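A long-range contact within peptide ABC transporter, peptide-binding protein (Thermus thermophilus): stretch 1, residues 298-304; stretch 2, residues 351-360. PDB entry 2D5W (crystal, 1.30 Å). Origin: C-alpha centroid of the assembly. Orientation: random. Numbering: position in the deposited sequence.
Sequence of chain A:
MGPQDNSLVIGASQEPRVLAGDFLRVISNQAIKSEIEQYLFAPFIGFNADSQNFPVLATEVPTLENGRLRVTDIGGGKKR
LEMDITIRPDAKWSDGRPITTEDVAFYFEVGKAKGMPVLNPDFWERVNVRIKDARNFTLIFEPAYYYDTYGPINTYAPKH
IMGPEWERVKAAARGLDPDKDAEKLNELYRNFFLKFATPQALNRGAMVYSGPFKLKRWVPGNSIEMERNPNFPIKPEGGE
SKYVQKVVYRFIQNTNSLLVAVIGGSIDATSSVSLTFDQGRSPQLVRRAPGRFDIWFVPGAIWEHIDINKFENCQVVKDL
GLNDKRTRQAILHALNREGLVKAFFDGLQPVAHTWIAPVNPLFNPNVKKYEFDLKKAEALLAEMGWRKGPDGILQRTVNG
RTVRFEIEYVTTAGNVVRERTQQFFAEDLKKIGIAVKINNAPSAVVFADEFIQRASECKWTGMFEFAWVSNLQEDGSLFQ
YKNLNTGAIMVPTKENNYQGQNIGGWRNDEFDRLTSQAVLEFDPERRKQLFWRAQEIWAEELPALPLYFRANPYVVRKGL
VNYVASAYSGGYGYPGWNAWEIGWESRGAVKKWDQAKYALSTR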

# COMPACT_ATOMS: atom_id res chain seq x y z
N VAL A 298 9.26 -6.23 13.06
CA VAL A 298 9.75 -6.58 11.73
C VAL A 298 9.98 -5.37 10.84
O VAL A 298 9.04 -4.64 10.51
CB VAL A 298 8.75 -7.53 11.02
CG1 VAL A 298 9.27 -7.90 9.64
CG2 VAL A 298 8.54 -8.77 11.86
N PRO A 299 11.24 -5.13 10.45
CA PRO A 299 11.51 -3.98 9.58
C PRO A 299 10.93 -4.22 8.19
O PRO A 299 10.85 -5.36 7.73
CB PRO A 299 13.04 -3.93 9.56
CG PRO A 299 13.40 -4.45 10.91
CD PRO A 299 12.48 -5.64 11.04
N GLY A 300 10.50 -3.15 7.54
CA GLY A 300 9.94 -3.27 6.21
C GLY A 300 10.06 -1.96 5.49
O GLY A 300 10.65 -1.01 6.01
N ALA A 301 9.53 -1.89 4.28
CA ALA A 301 9.58 -0.66 3.50
C ALA A 301 8.30 0.09 3.84
O ALA A 301 7.35 0.11 3.07
CB ALA A 301 9.64 -0.99 2.01
N ILE A 302 8.30 0.70 5.02
CA ILE A 302 7.16 1.43 5.55
C ILE A 302 7.64 2.85 5.80
O ILE A 302 8.39 3.12 6.74
CB ILE A 302 6.68 0.79 6.86
CG1 ILE A 302 6.48 -0.72 6.64
CG2 ILE A 302 5.37 1.43 7.30
CD1 ILE A 302 6.44 -1.52 7.93
N TRP A 303 7.18 3.77 4.96
CA TRP A 303 7.63 5.15 5.02
C TRP A 303 6.60 6.15 5.50
O TRP A 303 5.68 6.53 4.76
CB TRP A 303 8.15 5.53 3.62
CG TRP A 303 8.63 6.93 3.46
CD1 TRP A 303 9.64 7.54 4.16
CD2 TRP A 303 8.16 7.89 2.52
NE1 TRP A 303 9.81 8.83 3.71
CE2 TRP A 303 8.92 9.06 2.69
CE3 TRP A 303 7.16 7.86 1.53
CZ2 TRP A 303 8.71 10.21 1.92
CZ3 TRP A 303 6.96 9.00 0.76
CH2 TRP A 303 7.73 10.16 0.96
N GLU A 304 6.75 6.57 6.76
CA GLU A 304 5.85 7.57 7.34
C GLU A 304 6.28 8.90 6.75
O GLU A 304 7.46 9.26 6.78
CB GLU A 304 5.99 7.59 8.87
CG GLU A 304 4.95 8.47 9.57
CD GLU A 304 3.55 7.87 9.61
OE1 GLU A 304 2.61 8.60 9.99
OE2 GLU A 304 3.37 6.68 9.26
N VAL A 351 14.75 8.72 11.53
CA VAL A 351 14.27 9.80 10.69
C VAL A 351 14.62 9.41 9.25
O VAL A 351 15.71 8.90 8.99
CB VAL A 351 14.96 11.13 11.05
CG1 VAL A 351 14.57 12.20 10.04
CG2 VAL A 351 14.56 11.55 12.46
N ALA A 352 13.68 9.65 8.34
CA ALA A 352 13.86 9.36 6.93
C ALA A 352 14.13 10.65 6.17
O ALA A 352 13.57 11.70 6.50
CB ALA A 352 12.60 8.70 6.38
N HIS A 353 14.99 10.57 5.15
CA HIS A 353 15.35 11.72 4.34
C HIS A 353 15.04 11.48 2.86
O HIS A 353 15.21 12.37 2.02
CB HIS A 353 16.84 12.02 4.50
CG HIS A 353 17.25 12.23 5.93
ND1 HIS A 353 16.89 13.35 6.65
CD2 HIS A 353 17.94 11.43 6.78
CE1 HIS A 353 17.35 13.24 7.88
NE2 HIS A 353 17.99 12.08 7.99
N THR A 354 14.59 10.26 2.57
CA THR A 354 14.23 9.85 1.21
C THR A 354 12.99 8.95 1.33
O THR A 354 12.56 8.65 2.44
CB THR A 354 15.42 9.10 0.55
OG1 THR A 354 15.05 8.70 -0.77
CG2 THR A 354 15.81 7.88 1.37
N TRP A 355 12.42 8.53 0.20
CA TRP A 355 11.21 7.70 0.24
C TRP A 355 11.44 6.20 0.19
O TRP A 355 10.52 5.42 0.43
CB TRP A 355 10.26 8.10 -0.91
CG TRP A 355 10.55 7.45 -2.24
CD1 TRP A 355 10.04 6.27 -2.71
CD2 TRP A 355 11.46 7.92 -3.24
NE1 TRP A 355 10.58 5.98 -3.94
CE2 TRP A 355 11.45 6.98 -4.29
CE3 TRP A 355 12.28 9.05 -3.35
CZ2 TRP A 355 12.24 7.13 -5.44
CZ3 TRP A 355 13.06 9.20 -4.50
CH2 TRP A 355 13.04 8.24 -5.52
N ILE A 356 12.68 5.79 -0.11
CA ILE A 356 13.02 4.37 -0.18
C ILE A 356 13.64 3.91 1.14
O ILE A 356 14.66 4.46 1.57
CB ILE A 356 14.02 4.12 -1.34
CG1 ILE A 356 13.38 4.53 -2.67
CG2 ILE A 356 14.42 2.65 -1.37
CD1 ILE A 356 14.29 4.36 -3.88
N ALA A 357 13.03 2.92 1.77
CA ALA A 357 13.51 2.41 3.05
C ALA A 357 14.83 1.65 2.93
O ALA A 357 15.12 1.05 1.90
CB ALA A 357 12.45 1.51 3.69
N PRO A 358 15.64 1.66 4.00
CA PRO A 358 16.94 0.98 4.03
C PRO A 358 16.90 -0.51 3.66
O PRO A 358 17.89 -1.04 3.16
CB PRO A 358 17.43 1.21 5.45
CG PRO A 358 16.88 2.57 5.76
CD PRO A 358 15.47 2.49 5.21
N VAL A 359 15.78 -1.18 3.92
CA VAL A 359 15.69 -2.60 3.58
C VAL A 359 15.84 -2.82 2.08
O VAL A 359 16.16 -3.93 1.64
CB VAL A 359 14.35 -3.23 4.05
CG1 VAL A 359 14.29 -3.25 5.57
CG2 VAL A 359 13.17 -2.47 3.48
N ASN A 360 15.60 -1.78 1.29
CA ASN A 360 15.76 -1.87 -0.16
C ASN A 360 17.16 -1.34 -0.49
O ASN A 360 17.50 -0.22 -0.12
CB ASN A 360 14.70 -1.02 -0.87
CG ASN A 360 14.70 -1.25 -2.37
OD1 ASN A 360 15.75 -1.22 -3.02
ND2 ASN A 360 13.52 -1.47 -2.94

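Close packing does not require hydrogen bonds across an interface, and this contact is a compact illustration. No hydrogen bond joins the two stretches; what holds them together is fit, with 363 Å² of surface buried over a few small side chains and one large ring. The first stretch is strand on both sides of a corner at Ala-301, whereas the second has no regular helix or strand. They run antiparallel in register: Gly-300 lies nearest Val-359, Ala-301 nearest Ala-357 and Trp-303 nearest Trp-355, with CA atoms 6.4, 5.0 and 6.5 Å apart.

The closest of these backbone approaches is made where both residues are alanines. The methyl of Ala-357 points toward the corner, and its CB comes within 3.6 Å of Ala-301 CA and 3.9 Å of Gly-300 O. It therefore packs against main chain as much as against side chain, although the two methyls also meet, Ala-301 CB to Ala-357 CB at 4.1 Å. Close by, a weak hydrogen bond from Ile-302 N to Gly-300 O (3.1 Å) spans the corner.

A type I turn from Ala-357 to Asn-360, closed by a hydrogen bond from Asn-360 N to Ala-357 O (2.9 Å), brings Val-359 round to the same neighborhood. Its branched side chain is a broader bump. Val-359 CG2 sits 3.7 Å from Gly-300 C and 4.1 Å from Ala-301 CB, while Val-359 CG1 reaches Pro-299 CB at 4.2 Å. The glycine presents bare backbone here, but a CB on it would point away from the second stretch, so the valine does not occupy the place of a missing side chain.

Beyond the corner the relation of bump to hollow reverses, and the first stretch supplies the large projection. Trp-303, with chi1 in t, points toward the second stretch and has the largest covered area of any residue in the contact, 90 Å². Trp-355 CB stands almost on the normal of its six-membered ring, 3.6 Å from the centroid and only 6° off, a CH-pi contact in which a weakly polarized C-H group meets the pi cloud. Trp-355 CA lies over the ring too, 3.6 Å from Trp-303 CE2. The indole of Trp-355 itself leads away, so the two tryptophans do not meet ring to ring. At the edge of the Trp-303 ring, Ala-352 CB packs 3.9 Å from Trp-303 CD1. Trp-303 NE1 comes within 3.0 Å of Thr-354 O, but the angle is too poor for a hydrogen bond: proximity alone does not make one.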